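Local coordinates for protein CalS13 (Micromonospora echinospora, PDB 4ZAS) that probably transfers an amino group to a keto sugar nucleotide using pyridoxal phosphate, and binds dTDP-4-keto-6-deoxyglucose, at residues A138-D143 / V161-Y166; R293-N298 / A324-P329; L330-R335 / R378-P383. One frame throughout, in Å; residues are numbered along the deposited sequence.

Contact 1. Residues A138-D143 / V161-Y166; sequences ATLNMD and VHWLGY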
loop_
_atom_site.group_PDB
_atom_site.type_symbol
_atom_site.label_atom_id
_atom_site.label_comp_id
_atom_site.label_asym_id
_atom_site.label_seq_id
_atom_site.Cartn_x
_atom_site.Cartn_y
_atom_site.Cartn_z
ATOM N N ALA A 138 30.155 -0.728 15.356
ATOM C CA ALA A 138 30.471 0.673 15.612
ATOM C C ALA A 138 29.448 1.611 14.985
ATOM O O ALA A 138 29.250 2.719 15.486
ATOM C CB ALA A 138 31.864 1.015 15.105
ATOM N N THR A 139 28.822 1.182 13.881
ATOM C CA THR A 139 27.874 2.025 13.145
ATOM C C THR A 139 26.421 1.543 13.232
ATOM O O THR A 139 25.494 2.283 12.916
ATOM C CB THR A 139 28.238 2.104 11.640
ATOM O OG1 THR A 139 28.238 0.785 11.081
ATOM C CG2 THR A 139 29.612 2.716 11.416
ATOM N N LEU A 140 26.247 0.295 13.651
ATOM C CA LEU A 140 24.969 -0.395 13.633
ATOM C C LEU A 140 24.501 -0.630 12.192
ATOM O O LEU A 140 23.392 -1.126 11.972
ATOM C CB LEU A 140 23.919 0.386 14.429
ATOM C CG LEU A 140 24.254 0.692 15.891
ATOM C CD1 LEU A 140 23.157 1.521 16.520
ATOM C CD2 LEU A 140 24.509 -0.569 16.725
ATOM N N ASN A 141 25.358 -0.316 11.216
ATOM C CA ASN A 141 25.052 -0.592 9.811
ATOM C C ASN A 141 25.751 -1.861 9.313
ATOM O O ASN A 141 26.489 -2.495 10.049
ATOM C CB ASN A 141 25.421 0.607 8.922
ATOM C CG ASN A 141 24.496 1.796 9.132
ATOM O OD1 ASN A 141 23.350 1.628 9.537
ATOM N ND2 ASN A 141 24.985 2.997 8.842
ATOM N N MET A 142 25.520 -2.218 8.052
ATOM C CA MET A 142 26.033 -3.465 7.482
ATOM C C MET A 142 27.552 -3.526 7.502
ATOM O O MET A 142 28.221 -2.557 7.167
ATOM C CB MET A 142 25.548 -3.639 6.042
ATOM C CG MET A 142 25.981 -4.932 5.392
ATOM S SD MET A 142 25.467 -5.060 3.671
ATOM C CE MET A 142 23.683 -5.212 3.830
ATOM N N ASP A 143 28.080 -4.687 7.876
ATOM C CA ASP A 143 29.503 -4.962 7.786
ATOM C C ASP A 143 29.869 -5.147 6.330
ATOM O O ASP A 143 29.544 -6.165 5.726
ATOM C CB ASP A 143 29.851 -6.210 8.594
ATOM C CG ASP A 143 31.338 -6.444 8.707
ATOM O OD1 ASP A 143 32.081 -6.119 7.759
ATOM O OD2 ASP A 143 31.762 -6.981 9.751
ATOM N N VAL A 161 20.878 -0.316 5.116
ATOM C CA VAL A 161 20.089 0.639 5.872
ATOM C C VAL A 161 20.971 1.679 6.533
ATOM O O VAL A 161 21.949 1.339 7.216
ATOM C CB VAL A 161 19.253 -0.063 6.932
ATOM C CG1 VAL A 161 18.542 0.982 7.793
ATOM C CG2 VAL A 161 18.281 -1.062 6.290
ATOM N N HIS A 162 20.646 2.950 6.319
ATOM C CA HIS A 162 21.292 4.032 7.061
ATOM C C HIS A 162 20.617 4.153 8.416
ATOM O O HIS A 162 19.822 5.065 8.635
ATOM C CB HIS A 162 21.163 5.357 6.320
ATOM C CG HIS A 162 21.666 5.330 4.912
ATOM N ND1 HIS A 162 23.008 5.268 4.597
ATOM C CD2 HIS A 162 21.005 5.370 3.729
ATOM C CE1 HIS A 162 23.152 5.276 3.283
ATOM N NE2 HIS A 162 21.953 5.338 2.733
ATOM N N TRP A 163 20.940 3.255 9.333
ATOM C CA TRP A 163 20.262 3.234 10.621
ATOM C C TRP A 163 20.373 4.584 11.342
ATOM O O TRP A 163 21.447 5.187 11.398
ATOM C CB TRP A 163 20.806 2.103 11.498
ATOM C CG TRP A 163 19.972 1.857 12.711
ATOM C CD1 TRP A 163 20.350 2.015 14.018
ATOM C CD2 TRP A 163 18.598 1.439 12.738
ATOM N NE1 TRP A 163 19.301 1.704 14.854
ATOM C CE2 TRP A 163 18.215 1.349 14.091
ATOM C CE3 TRP A 163 17.656 1.129 11.748
ATOM C CZ2 TRP A 163 16.929 0.958 14.479
ATOM C CZ3 TRP A 163 16.377 0.743 12.141
ATOM C CH2 TRP A 163 16.032 0.661 13.492
ATOM N N LEU A 164 19.219 5.073 11.800
ATOM C CA LEU A 164 19.055 6.355 12.498
ATOM C C LEU A 164 19.456 7.559 11.658
ATOM O O LEU A 164 19.522 8.671 12.165
ATOM C CB LEU A 164 19.848 6.344 13.798
ATOM C CG LEU A 164 19.447 5.153 14.661
ATOM C CD1 LEU A 164 20.316 5.076 15.883
ATOM C CD2 LEU A 164 17.963 5.242 15.040
ATOM N N GLY A 165 19.690 7.347 10.369
ATOM C CA GLY A 165 20.141 8.423 9.503
ATOM C C GLY A 165 21.648 8.622 9.510
ATOM O O GLY A 165 22.151 9.664 9.067
ATOM N N TYR A 166 22.381 7.636 10.021
ATOM C CA TYR A 166 23.835 7.657 9.924
ATOM C C TYR A 166 24.226 6.945 8.640
ATOM O O TYR A 166 23.979 5.754 8.486
ATOM C CB TYR A 166 24.529 7.009 11.154
ATOM C CG TYR A 166 26.040 7.104 11.089
ATOM C CD1 TYR A 166 26.722 8.202 11.618
ATOM C CD2 TYR A 166 26.791 6.116 10.464
ATOM C CE1 TYR A 166 28.121 8.299 11.547
ATOM C CE2 TYR A 166 28.188 6.205 10.389
ATOM C CZ TYR A 166 28.848 7.298 10.930
ATOM O OH TYR A 166 30.225 7.379 10.842
#
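Asn141 joins the two loops by using both ends of its carboxamide on the backbone of 161-166. Its OD1 accepts from Trp163 N at 2.9 Å, the N-H slightly bent at 153°, while its ND2 donates to Tyr166 O at 3.0 Å, with that oxygen nearly in the amide plane. These two bonds fix the rotation of the amide and favour this way round; asparagine suits the task, with an acceptor and a donor on one short stem. Trp163 N is shared, for it also bonds weakly to Val161 O, closing the inverse gamma turn centred on His162.

Apolar contacts lie beside these bonds. Leu140 CD1 comes to the edge of the Trp163 indole, 3.8 Å from CD1 of that ring. Asn141 ND2 sits in plane at the edge of the Tyr166 ring, whose CE2 meets Thr139 CG2 at 3.9 Å, the two side chains crossing at about a right angle. At chi1 59°, Thr139 OG1 lies between its backbone N and carbonyl carbon, from where it accepts from Asn141 N at 3.1 Å, an ST turn that sets the asparagine in place.

Further out, Trp163 NE1 is hydrogen-bonded to His381 and Tyr166 OH to Glu316. The site is a buried loop-to-loop junction beyond strand 155-161, an inner strand of the mixed sheet in the large domain, as in aspartate aminotransferase-like (fold type I) enzymes.

Contact 2. Residues R293-N298 / A324-P329; sequences RRHREN and AFWMYP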
loop_
_atom_site.group_PDB
_atom_site.type_symbol
_atom_site.label_atom_id
_atom_site.label_comp_id
_atom_site.label_asym_id
_atom_site.label_seq_id
_atom_site.Cartn_x
_atom_site.Cartn_y
_atom_site.Cartn_z
ATOM N N ARG A 293 17.768 20.671 12.089
ATOM C CA ARG A 293 18.842 21.411 12.746
ATOM C C ARG A 293 18.799 21.156 14.253
ATOM O O ARG A 293 19.839 21.020 14.897
ATOM C CB ARG A 293 18.729 22.908 12.458
ATOM C CG ARG A 293 19.929 23.719 12.881
ATOM C CD ARG A 293 19.584 25.203 13.049
ATOM N NE ARG A 293 18.585 25.399 14.094
ATOM C CZ ARG A 293 18.870 25.418 15.395
ATOM N NH1 ARG A 293 20.124 25.258 15.808
ATOM N NH2 ARG A 293 17.904 25.589 16.288
ATOM N N ARG A 294 17.592 21.065 14.812
ATOM C CA ARG A 294 17.458 20.816 16.243
ATOM C C ARG A 294 17.878 19.379 16.607
ATOM O O ARG A 294 18.529 19.173 17.633
ATOM C CB ARG A 294 16.028 21.088 16.714
ATOM C CG ARG A 294 15.691 22.570 16.885
ATOM C CD ARG A 294 14.395 22.734 17.678
ATOM N NE ARG A 294 13.386 23.475 16.928
ATOM C CZ ARG A 294 12.074 23.344 17.113
ATOM N NH1 ARG A 294 11.614 22.509 18.039
ATOM N NH2 ARG A 294 11.222 24.048 16.372
ATOM N N HIS A 295 17.520 18.396 15.769
ATOM C CA HIS A 295 17.986 17.020 15.959
ATOM C C HIS A 295 19.532 17.010 16.079
ATOM O O HIS A 295 20.100 16.430 17.013
ATOM C CB HIS A 295 17.547 16.111 14.794
ATOM C CG HIS A 295 16.197 15.462 14.954
ATOM N ND1 HIS A 295 16.042 14.103 15.141
ATOM C CD2 HIS A 295 14.941 15.976 14.893
ATOM C CE1 HIS A 295 14.753 13.809 15.205
ATOM N NE2 HIS A 295 14.062 14.929 15.065
ATOM N N ARG A 296 20.213 17.654 15.132
ATOM C CA ARG A 296 21.668 17.606 15.093
ATOM C C ARG A 296 22.305 18.331 16.247
ATOM O O ARG A 296 23.339 17.897 16.760
ATOM C CB ARG A 296 22.195 18.166 13.770
ATOM C CG ARG A 296 22.002 17.220 12.618
ATOM C CD ARG A 296 22.309 17.859 11.297
ATOM N NE ARG A 296 22.350 16.847 10.247
ATOM C CZ ARG A 296 22.164 17.102 8.955
ATOM N NH1 ARG A 296 21.899 18.337 8.540
ATOM N NH2 ARG A 296 22.226 16.114 8.078
ATOM N N GLU A 297 21.697 19.446 16.638
ATOM C CA GLU A 297 22.201 20.244 17.749
ATOM C C GLU A 297 22.110 19.446 19.048
ATOM O O GLU A 297 23.038 19.457 19.859
ATOM C CB GLU A 297 21.434 21.558 17.848
ATOM C CG GLU A 297 21.591 22.260 19.165
ATOM C CD GLU A 297 20.819 23.555 19.215
ATOM O OE1 GLU A 297 19.936 23.760 18.350
ATOM O OE2 GLU A 297 21.095 24.365 20.124
ATOM N N ASN A 298 20.999 18.739 19.232
ATOM C CA ASN A 298 20.819 17.895 20.399
ATOM C C ASN A 298 21.809 16.731 20.363
ATOM O O ASN A 298 22.361 16.363 21.397
ATOM C CB ASN A 298 19.377 17.363 20.489
ATOM C CG ASN A 298 18.347 18.473 20.689
ATOM O OD1 ASN A 298 18.676 19.553 21.174
ATOM N ND2 ASN A 298 17.085 18.196 20.340
ATOM N N ALA A 324 21.618 12.338 10.445
ATOM C CA ALA A 324 20.321 12.970 10.682
ATOM C C ALA A 324 19.860 12.791 12.114
ATOM O O ALA A 324 18.980 13.516 12.568
ATOM C CB ALA A 324 19.260 12.415 9.722
ATOM N N PHE A 325 20.413 11.791 12.796
ATOM C CA PHE A 325 20.096 11.530 14.198
ATOM C C PHE A 325 18.597 11.517 14.488
ATOM O O PHE A 325 18.115 12.294 15.307
ATOM C CB PHE A 325 20.784 12.562 15.094
ATOM C CG PHE A 325 22.285 12.433 15.123
ATOM C CD1 PHE A 325 22.884 11.418 15.848
ATOM C CD2 PHE A 325 23.088 13.331 14.445
ATOM C CE1 PHE A 325 24.251 11.296 15.887
ATOM C CE2 PHE A 325 24.456 13.212 14.476
ATOM C CZ PHE A 325 25.039 12.195 15.202
ATOM N N TRP A 326 17.866 10.636 13.811
ATOM C CA TRP A 326 16.425 10.488 14.023
ATOM C C TRP A 326 16.134 10.097 15.467
ATOM O O TRP A 326 15.137 10.530 16.065
ATOM C CB TRP A 326 15.847 9.438 13.075
ATOM C CG TRP A 326 14.361 9.349 13.137
ATOM C CD1 TRP A 326 13.472 10.382 13.019
ATOM C CD2 TRP A 326 13.580 8.165 13.325
ATOM N NE1 TRP A 326 12.188 9.908 13.111
ATOM C CE2 TRP A 326 12.226 8.550 13.298
ATOM C CE3 TRP A 326 13.892 6.818 13.501
ATOM C CZ2 TRP A 326 11.189 7.636 13.454
ATOM C CZ3 TRP A 326 12.850 5.906 13.651
ATOM C CH2 TRP A 326 11.523 6.321 13.629
ATOM N N MET A 327 16.983 9.205 15.975
ATOM C CA MET A 327 17.065 8.881 17.388
ATOM C C MET A 327 18.546 8.883 17.739
ATOM O O MET A 327 19.377 8.886 16.853
ATOM C CB MET A 327 16.410 7.528 17.680
ATOM C CG MET A 327 14.911 7.541 17.486
ATOM S SD MET A 327 14.110 5.944 17.734
ATOM C CE MET A 327 14.797 5.023 16.388
ATOM N N TYR A 328 18.890 8.913 19.019
ATOM C CA TYR A 328 20.296 8.868 19.409
ATOM C C TYR A 328 20.639 7.480 19.972
ATOM O O TYR A 328 20.010 7.029 20.937
ATOM C CB TYR A 328 20.612 9.959 20.437
ATOM C CG TYR A 328 22.088 10.124 20.704
ATOM C CD1 TYR A 328 22.729 9.351 21.652
ATOM C CD2 TYR A 328 22.840 11.037 19.986
ATOM C CE1 TYR A 328 24.075 9.487 21.890
ATOM C CE2 TYR A 328 24.189 11.178 20.210
ATOM C CZ TYR A 328 24.808 10.407 21.164
ATOM O OH TYR A 328 26.157 10.567 21.397
ATOM N N PRO A 329 21.620 6.794 19.358
ATOM C CA PRO A 329 22.072 5.446 19.718
ATOM C C PRO A 329 23.110 5.420 20.852
ATOM O O PRO A 329 23.961 6.312 20.921
ATOM C CB PRO A 329 22.708 4.942 18.426
ATOM C CG PRO A 329 23.262 6.151 17.819
ATOM C CD PRO A 329 22.320 7.284 18.160
#
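His295 has CG anti to its carbonyl carbon (chi1 -88°), and a chi2 of -112° turns the imidazole so that ND1 faces Phe325 O. The bond between His295 ND1 and Phe325 O is 2.8 Å long and practically straight, 179° at the hydrogen. The oxygen lies in the ring plane, although ND1 itself stands above the carbonyl plane of Phe325. Beside it, His295 CE1 comes to 3.4 Å from Trp326 O, which brings two successive carbonyls of the loop to the same ring edge. Histidine suits the place because a flat ring with an N-H at its edge can donate to a buried backbone oxygen. Replacing His295 by an alanine is likely to leave Phe325 O without this donor and open a gap between helix and loop.

One residue further along the helix, Arg296 CG approaches the edge of the Phe325 ring, 4.4 Å from CD2, and its NE passes Ala324 CA, while NE and NH2 donate to Pro323 O and Gly199 O. Phe325 also packs on Ala299 of the same helix, and the His295 ring meets Trp386.

The Trp326 indole stays near His295 CE1 while its NE1 bonds to Ile221 O, and it comes about 4 Å from the bound dTDP-4-keto-6-deoxyglucose. His295 thus docks the long helix 275-305 onto the loop leading into strand 328-332, beside the sugar-nucleotide site of this fold type I enzyme.

Contact 3. Residues L330-R335 / R378-P383; sequences LKVRDR and RVVHIP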
loop_
_atom_site.group_PDB
_atom_site.type_symbol
_atom_site.label_atom_id
_atom_site.label_comp_id
_atom_site.label_asym_id
_atom_site.label_seq_id
_atom_site.Cartn_x
_atom_site.Cartn_y
_atom_site.Cartn_z
ATOM N N LEU A 330 23.012 4.415 21.726
ATOM C CA LEU A 330 24.035 4.100 22.711
ATOM C C LEU A 330 24.188 2.581 22.791
ATOM O O LEU A 330 23.243 1.849 22.506
ATOM C CB LEU A 330 23.674 4.643 24.094
ATOM C CG LEU A 330 23.676 6.150 24.312
ATOM C CD1 LEU A 330 23.312 6.459 25.768
ATOM C CD2 LEU A 330 25.023 6.749 23.915
ATOM N N LYS A 331 25.368 2.097 23.160
ATOM C CA LYS A 331 25.478 0.694 23.542
ATOM C C LYS A 331 25.803 0.618 25.033
ATOM O O LYS A 331 26.853 1.094 25.467
ATOM C CB LYS A 331 26.518 -0.028 22.696
ATOM C CG LYS A 331 26.172 -0.032 21.225
ATOM C CD LYS A 331 27.313 -0.546 20.399
ATOM C CE LYS A 331 28.423 0.499 20.310
ATOM N NZ LYS A 331 29.653 -0.039 19.659
ATOM N N VAL A 332 24.904 0.025 25.814
ATOM C CA VAL A 332 25.003 0.089 27.270
ATOM C C VAL A 332 25.052 -1.280 27.930
ATOM O O VAL A 332 24.403 -2.216 27.473
ATOM C CB VAL A 332 23.816 0.884 27.862
ATOM C CG1 VAL A 332 23.781 2.269 27.280
ATOM C CG2 VAL A 332 22.489 0.195 27.569
ATOM N N ARG A 333 25.833 -1.397 29.000
ATOM C CA ARG A 333 25.774 -2.561 29.882
ATOM C C ARG A 333 24.416 -2.562 30.584
ATOM O O ARG A 333 23.857 -1.496 30.839
ATOM C CB ARG A 333 26.915 -2.542 30.913
ATOM C CG ARG A 333 26.803 -1.399 31.928
ATOM C CD ARG A 333 27.647 -1.544 33.219
ATOM N NE ARG A 333 27.339 -0.407 34.088
ATOM C CZ ARG A 333 26.286 -0.359 34.915
ATOM N NH1 ARG A 333 25.455 -1.394 35.020
ATOM N NH2 ARG A 333 26.059 0.725 35.649
ATOM N N ASP A 334 23.891 -3.749 30.875
ATOM C CA ASP A 334 22.637 -3.901 31.629
ATOM C C ASP A 334 21.500 -3.039 31.063
ATOM O O ASP A 334 20.901 -2.235 31.785
ATOM C CB ASP A 334 22.834 -3.558 33.110
ATOM C CG ASP A 334 21.821 -4.267 34.023
ATOM O OD1 ASP A 334 20.772 -4.729 33.525
ATOM O OD2 ASP A 334 22.051 -4.331 35.256
ATOM N N ARG A 335 21.222 -3.186 29.774
ATOM C CA ARG A 335 20.182 -2.381 29.129
ATOM C C ARG A 335 18.813 -2.389 29.838
ATOM O O ARG A 335 18.156 -1.348 29.880
ATOM C CB ARG A 335 19.987 -2.807 27.674
ATOM C CG ARG A 335 18.991 -1.927 26.947
ATOM C CD ARG A 335 18.823 -2.331 25.489
ATOM N NE ARG A 335 18.385 -3.717 25.389
ATOM C CZ ARG A 335 18.530 -4.474 24.309
ATOM N NH1 ARG A 335 19.066 -3.965 23.212
ATOM N NH2 ARG A 335 18.114 -5.730 24.327
ATOM N N ARG A 378 22.732 -4.753 23.726
ATOM C CA ARG A 378 23.324 -3.552 24.312
ATOM C C ARG A 378 22.762 -2.272 23.664
ATOM O O ARG A 378 22.776 -1.203 24.275
ATOM C CB ARG A 378 24.854 -3.602 24.194
ATOM C CG ARG A 378 25.518 -4.683 25.047
ATOM C CD ARG A 378 26.963 -4.936 24.624
ATOM N NE ARG A 378 27.783 -3.733 24.678
ATOM C CZ ARG A 378 28.493 -3.263 23.653
ATOM N NH1 ARG A 378 28.509 -3.911 22.490
ATOM N NH2 ARG A 378 29.209 -2.152 23.799
ATOM N N VAL A 379 22.284 -2.375 22.423
ATOM C CA VAL A 379 21.807 -1.196 21.686
ATOM C C VAL A 379 20.542 -0.621 22.307
ATOM O O VAL A 379 19.666 -1.356 22.776
ATOM C CB VAL A 379 21.557 -1.511 20.216
ATOM C CG1 VAL A 379 20.433 -2.529 20.080
ATOM C CG2 VAL A 379 21.217 -0.254 19.483
ATOM N N VAL A 380 20.467 0.701 22.360
ATOM C CA VAL A 380 19.313 1.335 22.952
ATOM C C VAL A 380 19.193 2.722 22.344
ATOM O O VAL A 380 20.184 3.276 21.889
ATOM C CB VAL A 380 19.423 1.377 24.486
ATOM C CG1 VAL A 380 20.466 2.413 24.944
ATOM C CG2 VAL A 380 18.095 1.688 25.072
ATOM N N HIS A 381 17.988 3.278 22.301
ATOM C CA HIS A 381 17.800 4.587 21.691
ATOM C C HIS A 381 17.143 5.563 22.652
ATOM O O HIS A 381 16.191 5.211 23.354
ATOM C CB HIS A 381 16.968 4.455 20.418
ATOM C CG HIS A 381 17.588 3.554 19.395
ATOM N ND1 HIS A 381 17.421 2.187 19.411
ATOM C CD2 HIS A 381 18.404 3.821 18.348
ATOM C CE1 HIS A 381 18.091 1.650 18.405
ATOM N NE2 HIS A 381 18.698 2.620 17.744
ATOM N N ILE A 382 17.627 6.800 22.651
ATOM C CA ILE A 382 17.153 7.803 23.586
ATOM C C ILE A 382 16.681 9.009 22.763
ATOM O O ILE A 382 17.183 9.250 21.664
ATOM C CB ILE A 382 18.239 8.182 24.606
ATOM C CG1 ILE A 382 19.363 8.954 23.917
ATOM C CG2 ILE A 382 18.772 6.943 25.304
ATOM C CD1 ILE A 382 20.375 9.495 24.854
ATOM N N PRO A 383 15.710 9.769 23.292
ATOM C CA PRO A 383 15.125 10.916 22.597
ATOM C C PRO A 383 16.162 11.950 22.247
ATOM O O PRO A 383 16.960 12.284 23.112
ATOM C CB PRO A 383 14.140 11.480 23.616
ATOM C CG PRO A 383 13.826 10.343 24.506
ATOM C CD PRO A 383 15.097 9.568 24.611
HETATM O O HOH W 1 28.649 -1.229 26.605
#
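Strands 330-332 and 379-382 are antiparallel neighbours in the three-stranded sheet of the C-terminal part of the fold. Leu330 and Val380 form a hydrogen-bonded pair, with Leu330 N to Val380 O at 3.1 Å and Val380 N to Leu330 O at 3.0 Å; Lys331 and Val379 are the adjoining non-hydrogen-bonded pair. Val332 N continues the ladder to Arg378 O.

Apolar contacts gather on the face that carries Leu330 and Val380. Val380 CG1 lies 4.0 Å from Leu330 CB and equally far from Val332 CG2, and Leu330 CD1 reaches toward Ile382 CD1. Branched aliphatic residues suit this side, since helices 335-344 and 390-401 cover it.

Two arginines supply the polar and charged part. With the Arg378 chain bent at chi3 (57°), Lys331 CB lies over the rim of one face of its guanidinium, 3.6 Å from Arg378 NH2. The like charges Lys331 NZ and Arg378 NH2 are 4.7 Å apart; Glu313, paired with Arg378, probably eases the repulsion, and NZ is bonded to Pro137 O. Arg378 NH1 also donates to Arg374 O. A water accepts from Arg378 NH2 and donates to Lys331 O.

Arg335, at the start of the next helix and bent at chi3 (58°), runs antiparallel alongside Val380, its methylenes against the valine. Its NH1 has two acceptors: Ala376 O, and Val379 O, which it meets in the carbonyl plane, on a lone pair, at 2.7 Å.

Along the chain the three contacts close successive loops, none crossing or enclosing another. Contact 1 closes the shortest, which runs through helix 144-150 and strand 155-161 of the large mixed sheet. Contact 2 then brings the loop before strand 328-332 back to helix 275-305, and contact 3 closes the longest, returning strand 379-382 to the strand that contact 2 leads into. They also touch one another. Backbone bonds from Leu164 and Gly165 to Trp326 and Ala324 join contacts 1 and 2, Trp163 and His381 join contacts 1 and 3, and Tyr328 with Ile382 carries the ladder between contacts 2 and 3. Together they tie the large sheet to the C-terminal sheet and its helices.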